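Local coordinates for protein transcriptional regulator (Aquifex aeolicus, PDB 2EH3) that probably binds DNA through a helix-turn-helix domain and regulates transcription as a TetR/AcrR-type regulator, at residues F41-K44 with E48-T51; T23-I28 with G37-H42; K4-E9 with K30-S35. All coordinates share one frame; numbering follows the deposited sequence.

Contact 1 of 3, residues F41-K44 with E48-T51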
loop_
_atom_site.group_PDB
_atom_site.type_symbol
_atom_site.label_atom_id
_atom_site.label_comp_id
_atom_site.label_asym_id
_atom_site.label_seq_id
_atom_site.Cartn_x
_atom_site.Cartn_y
_atom_site.Cartn_z
ATOM N N PHE A 41 -9.719 -26.619 -19.573
ATOM C CA PHE A 41 -9.888 -26.292 -20.981
ATOM C C PHE A 41 -9.627 -24.783 -21.136
ATOM O O PHE A 41 -9.017 -24.353 -22.120
ATOM C CB PHE A 41 -11.311 -26.619 -21.458
ATOM C CG PHE A 41 -11.604 -26.155 -22.866
ATOM C CD1 PHE A 41 -11.209 -26.917 -23.968
ATOM C CD2 PHE A 41 -12.297 -24.974 -23.083
ATOM C CE1 PHE A 41 -11.513 -26.503 -25.269
ATOM C CE2 PHE A 41 -12.607 -24.545 -24.373
ATOM C CZ PHE A 41 -12.215 -25.318 -25.472
ATOM N N HIS A 42 -10.052 -23.999 -20.147
ATOM C CA HIS A 42 -9.870 -22.544 -20.172
ATOM C C HIS A 42 -8.633 -21.991 -19.483
ATOM O O HIS A 42 -8.161 -20.911 -19.853
ATOM C CB HIS A 42 -11.091 -21.845 -19.568
ATOM C CG HIS A 42 -12.352 -22.072 -20.333
ATOM N ND1 HIS A 42 -12.584 -21.509 -21.568
ATOM C CD2 HIS A 42 -13.436 -22.831 -20.051
ATOM C CE1 HIS A 42 -13.761 -21.915 -22.015
ATOM N NE2 HIS A 42 -14.296 -22.718 -21.114
ATOM N N PHE A 43 -8.118 -22.709 -18.485
ATOM C CA PHE A 43 -6.946 -22.258 -17.716
ATOM C C PHE A 43 -5.994 -23.422 -17.471
ATOM O O PHE A 43 -6.395 -24.444 -16.953
ATOM C CB PHE A 43 -7.412 -21.687 -16.363
ATOM C CG PHE A 43 -8.352 -20.511 -16.493
ATOM C CD1 PHE A 43 -7.856 -19.231 -16.829
ATOM C CD2 PHE A 43 -9.733 -20.662 -16.312
ATOM C CE1 PHE A 43 -8.729 -18.147 -16.975
ATOM C CE2 PHE A 43 -10.613 -19.575 -16.460
ATOM C CZ PHE A 43 -10.109 -18.310 -16.795
ATOM N N LYS A 44 -4.719 -23.268 -17.803
ATOM C CA LYS A 44 -3.824 -24.382 -17.582
ATOM C C LYS A 44 -3.397 -24.532 -16.124
ATOM O O LYS A 44 -2.972 -25.616 -15.698
ATOM C CB LYS A 44 -2.621 -24.271 -18.523
ATOM C CG LYS A 44 -3.036 -24.415 -19.995
ATOM C CD LYS A 44 -3.768 -25.749 -20.221
ATOM C CE LYS A 44 -4.504 -25.805 -21.559
ATOM N NZ LYS A 44 -5.863 -25.182 -21.498
ATOM N N GLU A 48 -2.434 -19.092 -14.094
ATOM C CA GLU A 48 -3.003 -18.465 -15.292
ATOM C C GLU A 48 -4.309 -17.786 -14.927
ATOM O O GLU A 48 -4.622 -16.706 -15.429
ATOM C CB GLU A 48 -3.301 -19.473 -16.415
ATOM C CG GLU A 48 -2.127 -19.905 -17.254
ATOM C CD GLU A 48 -2.521 -20.605 -18.565
ATOM O OE1 GLU A 48 -1.585 -21.031 -19.281
ATOM O OE2 GLU A 48 -3.734 -20.733 -18.885
ATOM N N LEU A 49 -5.093 -18.440 -14.067
ATOM C CA LEU A 49 -6.365 -17.887 -13.645
ATOM C C LEU A 49 -6.272 -16.533 -12.942
ATOM O O LEU A 49 -6.981 -15.606 -13.302
ATOM C CB LEU A 49 -7.090 -18.897 -12.737
ATOM C CG LEU A 49 -8.313 -18.401 -11.962
ATOM C CD1 LEU A 49 -9.511 -18.124 -12.915
ATOM C CD2 LEU A 49 -8.685 -19.488 -10.949
ATOM N N ILE A 50 -5.428 -16.408 -11.922
ATOM C CA ILE A 50 -5.370 -15.115 -11.245
ATOM C C ILE A 50 -4.759 -14.064 -12.165
ATOM O O ILE A 50 -5.160 -12.902 -12.132
ATOM C CB ILE A 50 -4.594 -15.201 -9.893
ATOM C CG1 ILE A 50 -4.749 -13.872 -9.117
ATOM C CG2 ILE A 50 -3.181 -15.582 -10.139
ATOM C CD1 ILE A 50 -4.349 -13.996 -7.631
ATOM N N THR A 51 -3.828 -14.475 -13.013
ATOM C CA THR A 51 -3.206 -13.531 -13.929
ATOM C C THR A 51 -4.286 -12.967 -14.859
ATOM O O THR A 51 -4.312 -11.764 -15.100
ATOM C CB THR A 51 -2.066 -14.214 -14.727
ATOM O OG1 THR A 51 -1.061 -14.688 -13.814
ATOM C CG2 THR A 51 -1.393 -13.222 -15.677
#
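K44 and E48 meet through backbone and carboxylate: the amide of K44 donates to E48 OE2, N to OE2 2.9 Å, in a nearly straight bond (178°) that reaches the oxygen from above the carboxylate plane. The E48 chain, extended beyond CG, carries the carboxylate back alongside the K44 side chain, where OE1 lies 3.5 Å from K44 CB. The ammonium of K44 is not part of this grip; the bent chain takes NZ back to the carbonyl of Y40. Next to the polar pair, L49 sets CD1 over one face of the F43 ring, 4.0 Å from its centroid, a CH-pi contact close to the ring normal. F43 CD1 also lies 3.8 Å from L49 CA, so the phenyl rests on the helix backbone as well. Replacing F43 by an alanine removes the ring, and L49 CD1 would probably lose its aromatic partner while a gap opened toward K4 and I7. F43 is the first residue to leave the helical conformation after helix 36-42, and its ring drops into the junction with helix 46-67. Helix 3-18 closes this junction, with K4 and I7 against F43 and S11 against L49.

Contact 2 of 3, residues T23-I28 with G37-H42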
loop_
_atom_site.group_PDB
_atom_site.type_symbol
_atom_site.label_atom_id
_atom_site.label_comp_id
_atom_site.label_asym_id
_atom_site.label_seq_id
_atom_site.Cartn_x
_atom_site.Cartn_y
_atom_site.Cartn_z
ATOM N N THR A 23 -7.398 -20.971 -1.596
ATOM C CA THR A 23 -8.487 -21.427 -2.461
ATOM C C THR A 23 -7.920 -22.390 -3.476
ATOM O O THR A 23 -6.926 -22.098 -4.116
ATOM C CB THR A 23 -9.150 -20.245 -3.182
ATOM O OG1 THR A 23 -9.720 -19.394 -2.185
ATOM C CG2 THR A 23 -10.247 -20.719 -4.117
ATOM N N SER A 24 -8.563 -23.551 -3.622
ATOM C CA SER A 24 -8.079 -24.567 -4.561
ATOM C C SER A 24 -8.929 -24.634 -5.826
ATOM O O SER A 24 -10.054 -24.128 -5.853
ATOM C CB SER A 24 -8.093 -25.938 -3.875
ATOM O OG SER A 24 -9.437 -26.360 -3.671
ATOM N N VAL A 25 -8.377 -25.245 -6.875
ATOM C CA VAL A 25 -9.113 -25.414 -8.113
ATOM C C VAL A 25 -10.325 -26.280 -7.787
ATOM O O VAL A 25 -11.416 -26.058 -8.311
ATOM C CB VAL A 25 -8.218 -26.076 -9.173
ATOM C CG1 VAL A 25 -9.059 -26.531 -10.371
ATOM C CG2 VAL A 25 -7.143 -25.088 -9.597
ATOM N N GLU A 26 -10.153 -27.253 -6.898
ATOM C CA GLU A 26 -11.292 -28.086 -6.552
ATOM C C GLU A 26 -12.457 -27.274 -5.960
ATOM O O GLU A 26 -13.611 -27.507 -6.310
ATOM C CB GLU A 26 -10.886 -29.178 -5.575
ATOM C CG GLU A 26 -12.071 -30.047 -5.180
ATOM C CD GLU A 26 -12.878 -30.511 -6.391
ATOM O OE1 GLU A 26 -12.311 -31.243 -7.240
ATOM O OE2 GLU A 26 -14.078 -30.129 -6.497
ATOM N N GLU A 27 -12.175 -26.332 -5.063
ATOM C CA GLU A 27 -13.234 -25.517 -4.466
ATOM C C GLU A 27 -13.919 -24.626 -5.513
ATOM O O GLU A 27 -15.128 -24.396 -5.466
ATOM C CB GLU A 27 -12.676 -24.654 -3.331
ATOM C CG GLU A 27 -12.135 -25.472 -2.175
ATOM C CD GLU A 27 -11.432 -24.633 -1.119
ATOM O OE1 GLU A 27 -10.715 -23.679 -1.477
ATOM O OE2 GLU A 27 -11.584 -24.949 0.083
ATOM N N ILE A 28 -13.121 -24.106 -6.435
ATOM C CA ILE A 28 -13.646 -23.254 -7.494
ATOM C C ILE A 28 -14.616 -24.027 -8.388
ATOM O O ILE A 28 -15.740 -23.565 -8.638
ATOM C CB ILE A 28 -12.494 -22.698 -8.347
ATOM C CG1 ILE A 28 -11.714 -21.657 -7.527
ATOM C CG2 ILE A 28 -13.029 -22.031 -9.640
ATOM C CD1 ILE A 28 -10.357 -21.295 -8.147
ATOM N N GLY A 37 -12.094 -30.753 -16.004
ATOM C CA GLY A 37 -11.786 -30.642 -17.422
ATOM C C GLY A 37 -12.280 -29.329 -17.990
ATOM O O GLY A 37 -11.653 -28.731 -18.870
ATOM N N ALA A 38 -13.417 -28.863 -17.492
ATOM C CA ALA A 38 -13.945 -27.604 -17.980
ATOM C C ALA A 38 -13.001 -26.482 -17.564
ATOM O O ALA A 38 -12.747 -25.543 -18.316
ATOM C CB ALA A 38 -15.330 -27.370 -17.389
ATOM N N PHE A 39 -12.487 -26.592 -16.348
ATOM C CA PHE A 39 -11.580 -25.574 -15.865
ATOM C C PHE A 39 -10.281 -25.577 -16.658
ATOM O O PHE A 39 -9.839 -24.530 -17.131
ATOM C CB PHE A 39 -11.282 -25.801 -14.377
ATOM C CG PHE A 39 -10.281 -24.831 -13.804
ATOM C CD1 PHE A 39 -10.716 -23.662 -13.179
ATOM C CD2 PHE A 39 -8.907 -25.065 -13.932
ATOM C CE1 PHE A 39 -9.772 -22.741 -12.691
ATOM C CE2 PHE A 39 -7.965 -24.157 -13.449
ATOM C CZ PHE A 39 -8.414 -22.990 -12.827
ATOM N N TYR A 40 -9.681 -26.751 -16.815
ATOM C CA TYR A 40 -8.426 -26.834 -17.537
ATOM C C TYR A 40 -8.509 -26.556 -19.021
ATOM O O TYR A 40 -7.480 -26.278 -19.665
ATOM C CB TYR A 40 -7.760 -28.163 -17.213
ATOM C CG TYR A 40 -7.232 -28.141 -15.785
ATOM C CD1 TYR A 40 -6.223 -27.248 -15.411
ATOM C CD2 TYR A 40 -7.773 -28.963 -14.804
ATOM C CE1 TYR A 40 -5.764 -27.171 -14.094
ATOM C CE2 TYR A 40 -7.327 -28.898 -13.478
ATOM C CZ TYR A 40 -6.322 -27.996 -13.133
ATOM O OH TYR A 40 -5.876 -27.910 -11.822
ATOM N N PHE A 41 -9.719 -26.619 -19.573
ATOM C CA PHE A 41 -9.888 -26.292 -20.981
ATOM C C PHE A 41 -9.627 -24.783 -21.136
ATOM O O PHE A 41 -9.017 -24.353 -22.120
ATOM C CB PHE A 41 -11.311 -26.619 -21.458
ATOM C CG PHE A 41 -11.604 -26.155 -22.866
ATOM C CD1 PHE A 41 -11.209 -26.917 -23.968
ATOM C CD2 PHE A 41 -12.297 -24.974 -23.083
ATOM C CE1 PHE A 41 -11.513 -26.503 -25.269
ATOM C CE2 PHE A 41 -12.607 -24.545 -24.373
ATOM C CZ PHE A 41 -12.215 -25.318 -25.472
ATOM N N HIS A 42 -10.052 -23.999 -20.147
ATOM C CA HIS A 42 -9.870 -22.544 -20.172
ATOM C C HIS A 42 -8.633 -21.991 -19.483
ATOM O O HIS A 42 -8.161 -20.911 -19.853
ATOM C CB HIS A 42 -11.091 -21.845 -19.568
ATOM C CG HIS A 42 -12.352 -22.072 -20.333
ATOM N ND1 HIS A 42 -12.584 -21.509 -21.568
ATOM C CD2 HIS A 42 -13.436 -22.831 -20.051
ATOM C CE1 HIS A 42 -13.761 -21.915 -22.015
ATOM N NE2 HIS A 42 -14.296 -22.718 -21.114
#
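V25, F39 and Y40 make this contact, with the valine of helix 25-32 facing two aromatic side chains of helix 36-42. V25 CG1, anti to the backbone N (chi1 168°), is carried over one face of the F39 ring, 4.0 Å from the centroid and displaced toward the rim on the side of CD2. The second methyl, CG2, shares the same ring, lying 4.0 Å from F39 CE2, so both branches of the valine rest on the phenyl. F39 in turn points its own CB toward helix 25-32 and presents the ring broadside to it. Y40 starts off to one side of the contact, but its ring extends back until the hydroxyl reaches the valine: OH is 3.8 Å from V25 CG1 and equally far from CG2. The two aromatic side chains also touch each other, F39 CD2 lying 3.7 Å above the plane of the Y40 ring, over its centre, which helps to set the two rings at an angle around the valine. V25 is placed by the start of its helix, where S24 and E27 form a capping box: E27 N donates to S24 OG (3.1 Å) and S24 N to E27 OE1 (3.0 Å). A salt bridge from K18 to E27 adds to this end. At the edge of the phenyl, on the CE1 side, L49 of helix 46-67 packs against F39 and also touches I28. This interface within the predicted helix-turn-helix is thus held by apolar and CH-pi contact, and the capping box supplies polar bonds at the start of helix 25-32.

Contact 3 of 3, residues K4-E9 with K30-S35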
loop_
_atom_site.group_PDB
_atom_site.type_symbol
_atom_site.label_atom_id
_atom_site.label_comp_id
_atom_site.label_asym_id
_atom_site.label_seq_id
_atom_site.Cartn_x
_atom_site.Cartn_y
_atom_site.Cartn_z
ATOM N N LYS A 4 -15.964 -19.676 -19.223
ATOM C CA LYS A 4 -14.753 -18.992 -18.755
ATOM C C LYS A 4 -15.150 -17.829 -17.843
ATOM O O LYS A 4 -14.524 -17.605 -16.789
ATOM C CB LYS A 4 -13.930 -18.483 -19.941
ATOM C CG LYS A 4 -12.581 -17.940 -19.539
ATOM C CD LYS A 4 -11.761 -17.463 -20.748
ATOM C CE LYS A 4 -10.353 -17.052 -20.328
ATOM N NZ LYS A 4 -9.488 -16.922 -21.533
ATOM N N GLU A 5 -16.178 -17.090 -18.247
ATOM C CA GLU A 5 -16.660 -15.974 -17.453
ATOM C C GLU A 5 -17.165 -16.460 -16.106
ATOM O O GLU A 5 -16.919 -15.832 -15.076
ATOM C CB GLU A 5 -17.801 -15.246 -18.172
ATOM C CG GLU A 5 -17.365 -14.340 -19.310
ATOM C CD GLU A 5 -16.643 -15.076 -20.409
ATOM O OE1 GLU A 5 -17.160 -16.121 -20.888
ATOM O OE2 GLU A 5 -15.553 -14.594 -20.797
ATOM N N ARG A 6 -17.870 -17.584 -16.090
ATOM C CA ARG A 6 -18.380 -18.077 -14.816
ATOM C C ARG A 6 -17.244 -18.472 -13.872
ATOM O O ARG A 6 -17.293 -18.179 -12.664
ATOM C CB ARG A 6 -19.322 -19.269 -15.037
ATOM C CG ARG A 6 -20.641 -18.864 -15.653
ATOM C CD ARG A 6 -21.795 -19.689 -15.093
ATOM N NE ARG A 6 -21.810 -21.056 -15.603
ATOM C CZ ARG A 6 -21.273 -22.111 -14.999
ATOM N NH1 ARG A 6 -20.653 -21.994 -13.829
ATOM N NH2 ARG A 6 -21.371 -23.300 -15.576
ATOM N N ILE A 7 -16.228 -19.130 -14.410
ATOM C CA ILE A 7 -15.081 -19.523 -13.596
ATOM C C ILE A 7 -14.422 -18.251 -13.046
ATOM O O ILE A 7 -14.074 -18.191 -11.874
ATOM C CB ILE A 7 -14.066 -20.303 -14.437
ATOM C CG1 ILE A 7 -14.667 -21.648 -14.827
ATOM C CG2 ILE A 7 -12.759 -20.505 -13.672
ATOM C CD1 ILE A 7 -13.870 -22.399 -15.892
ATOM N N LEU A 8 -14.234 -17.248 -13.890
ATOM C CA LEU A 8 -13.618 -16.010 -13.417
ATOM C C LEU A 8 -14.412 -15.375 -12.282
ATOM O O LEU A 8 -13.823 -14.876 -11.312
ATOM C CB LEU A 8 -13.468 -15.025 -14.586
ATOM C CG LEU A 8 -12.315 -15.407 -15.511
ATOM C CD1 LEU A 8 -12.445 -14.663 -16.846
ATOM C CD2 LEU A 8 -11.000 -15.077 -14.832
ATOM N N GLU A 9 -15.740 -15.383 -12.388
ATOM C CA GLU A 9 -16.574 -14.770 -11.356
ATOM C C GLU A 9 -16.494 -15.508 -10.036
ATOM O O GLU A 9 -16.344 -14.878 -8.977
ATOM C CB GLU A 9 -18.029 -14.648 -11.840
ATOM C CG GLU A 9 -18.195 -13.636 -12.986
ATOM C CD GLU A 9 -17.628 -12.263 -12.623
ATOM O OE1 GLU A 9 -18.078 -11.687 -11.602
ATOM O OE2 GLU A 9 -16.732 -11.772 -13.343
ATOM N N LYS A 30 -16.159 -26.818 -7.770
ATOM C CA LYS A 30 -17.303 -27.277 -6.982
ATOM C C LYS A 30 -18.334 -26.147 -6.901
ATOM O O LYS A 30 -19.518 -26.353 -7.151
ATOM C CB LYS A 30 -16.864 -27.643 -5.565
ATOM C CG LYS A 30 -17.952 -28.310 -4.708
ATOM C CD LYS A 30 -17.458 -28.564 -3.269
ATOM C CE LYS A 30 -17.365 -27.252 -2.455
ATOM N NZ LYS A 30 -16.117 -27.067 -1.622
ATOM N N ARG A 31 -17.884 -24.947 -6.541
ATOM C CA ARG A 31 -18.788 -23.811 -6.417
ATOM C C ARG A 31 -19.437 -23.454 -7.756
ATOM O O ARG A 31 -20.604 -23.045 -7.811
ATOM C CB ARG A 31 -18.014 -22.608 -5.853
ATOM C CG ARG A 31 -18.799 -21.306 -5.811
ATOM C CD ARG A 31 -19.937 -21.356 -4.807
ATOM N NE ARG A 31 -19.483 -21.419 -3.414
ATOM C CZ ARG A 31 -19.084 -20.371 -2.695
ATOM N NH1 ARG A 31 -19.074 -19.157 -3.230
ATOM N NH2 ARG A 31 -18.701 -20.533 -1.430
ATOM N N ALA A 32 -18.688 -23.622 -8.841
ATOM C CA ALA A 32 -19.198 -23.333 -10.176
ATOM C C ALA A 32 -19.996 -24.490 -10.793
ATOM O O ALA A 32 -20.546 -24.340 -11.886
ATOM C CB ALA A 32 -18.038 -22.994 -11.100
ATOM N N ASN A 33 -20.047 -25.633 -10.106
ATOM C CA ASN A 33 -20.749 -26.816 -10.617
ATOM C C ASN A 33 -20.185 -27.209 -12.004
ATOM O O ASN A 33 -20.915 -27.475 -12.970
ATOM C CB ASN A 33 -22.268 -26.579 -10.703
ATOM C CG ASN A 33 -23.047 -27.872 -10.921
ATOM O OD1 ASN A 33 -22.612 -28.953 -10.509
ATOM N ND2 ASN A 33 -24.208 -27.766 -11.568
ATOM N N LEU A 34 -18.865 -27.274 -12.073
ATOM C CA LEU A 34 -18.157 -27.637 -13.296
ATOM C C LEU A 34 -17.167 -28.739 -13.021
ATOM O O LEU A 34 -16.780 -28.992 -11.870
ATOM C CB LEU A 34 -17.386 -26.423 -13.835
ATOM C CG LEU A 34 -18.219 -25.274 -14.366
ATOM C CD1 LEU A 34 -17.287 -24.088 -14.610
ATOM C CD2 LEU A 34 -18.891 -25.675 -15.686
ATOM N N SER A 35 -16.737 -29.396 -14.097
ATOM C CA SER A 35 -15.744 -30.449 -14.006
ATOM C C SER A 35 -14.363 -29.814 -14.013
ATOM O O SER A 35 -14.206 -28.666 -14.430
ATOM C CB SER A 35 -15.809 -31.358 -15.231
ATOM O OG SER A 35 -15.506 -30.602 -16.413
#
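A32 receives R6 of helix 3-18: NH1 donates to A32 O at 3.0 Å, in the carbonyl plane and on a lone pair. The bond is bent, with 145° at the hydrogen, and the oxygen lies near the edge of the guanidinium but somewhat out of its plane. Bends at chi2 and chi3 swing the arginine across to this carbonyl. The methyl of A32 points toward helix 3-18 and comes within 3.9 Å of R6 NH1, while V10 also packs against this alanine. At N33 the chain takes a positive phi (57°) and closes a Schellman motif, in which N33 N bonds back to K30 O. This reversal delivers L34 to the face of helix 3-18. There its two methyls separate: L34 CD1 lies 3.6 Å from I7 CG1, on the ethyl branch of the isoleucine, whereas CD2 meets the guanidinium obliquely, 3.4 Å from R6 NH2. L34 thus has an apolar neighbour at one methyl and a charged one at the other. S35 ends the turn as the N-cap of helix 36-42, its OG accepting from A38 N. A helix closed by a Schellman motif, a short turn and a capped second helix make up the predicted helix-turn-helix, here laid against helix 3-18 in a three-helix, homeodomain-like bundle that, as in the TetR family, probably binds DNA.

In the fold
Within the N-terminal helical domain, contact 2 joins both helices of the predicted helix-turn-helix, while contacts 1 and 3 use it on one side only. Contacts 2 and 3 are nearest, their centres about 7 Å apart, and their segments alternate along the chain; F39 CD1 lies 3.8 Å from I7 CG2. Contact 1 lies about 9 Å from contact 2 and about 12 Å from contact 3, centre to centre. L49 bridges the first gap, its CD2 3.7 Å from I28 CD1, while F43 CE2 reaches I7 CG2 at 3.6 Å across the second. F39, F43, L49, I7 and I28 thereby form one continuous core. All three lie away from the magnesium sites formed by E75, E78 and E82.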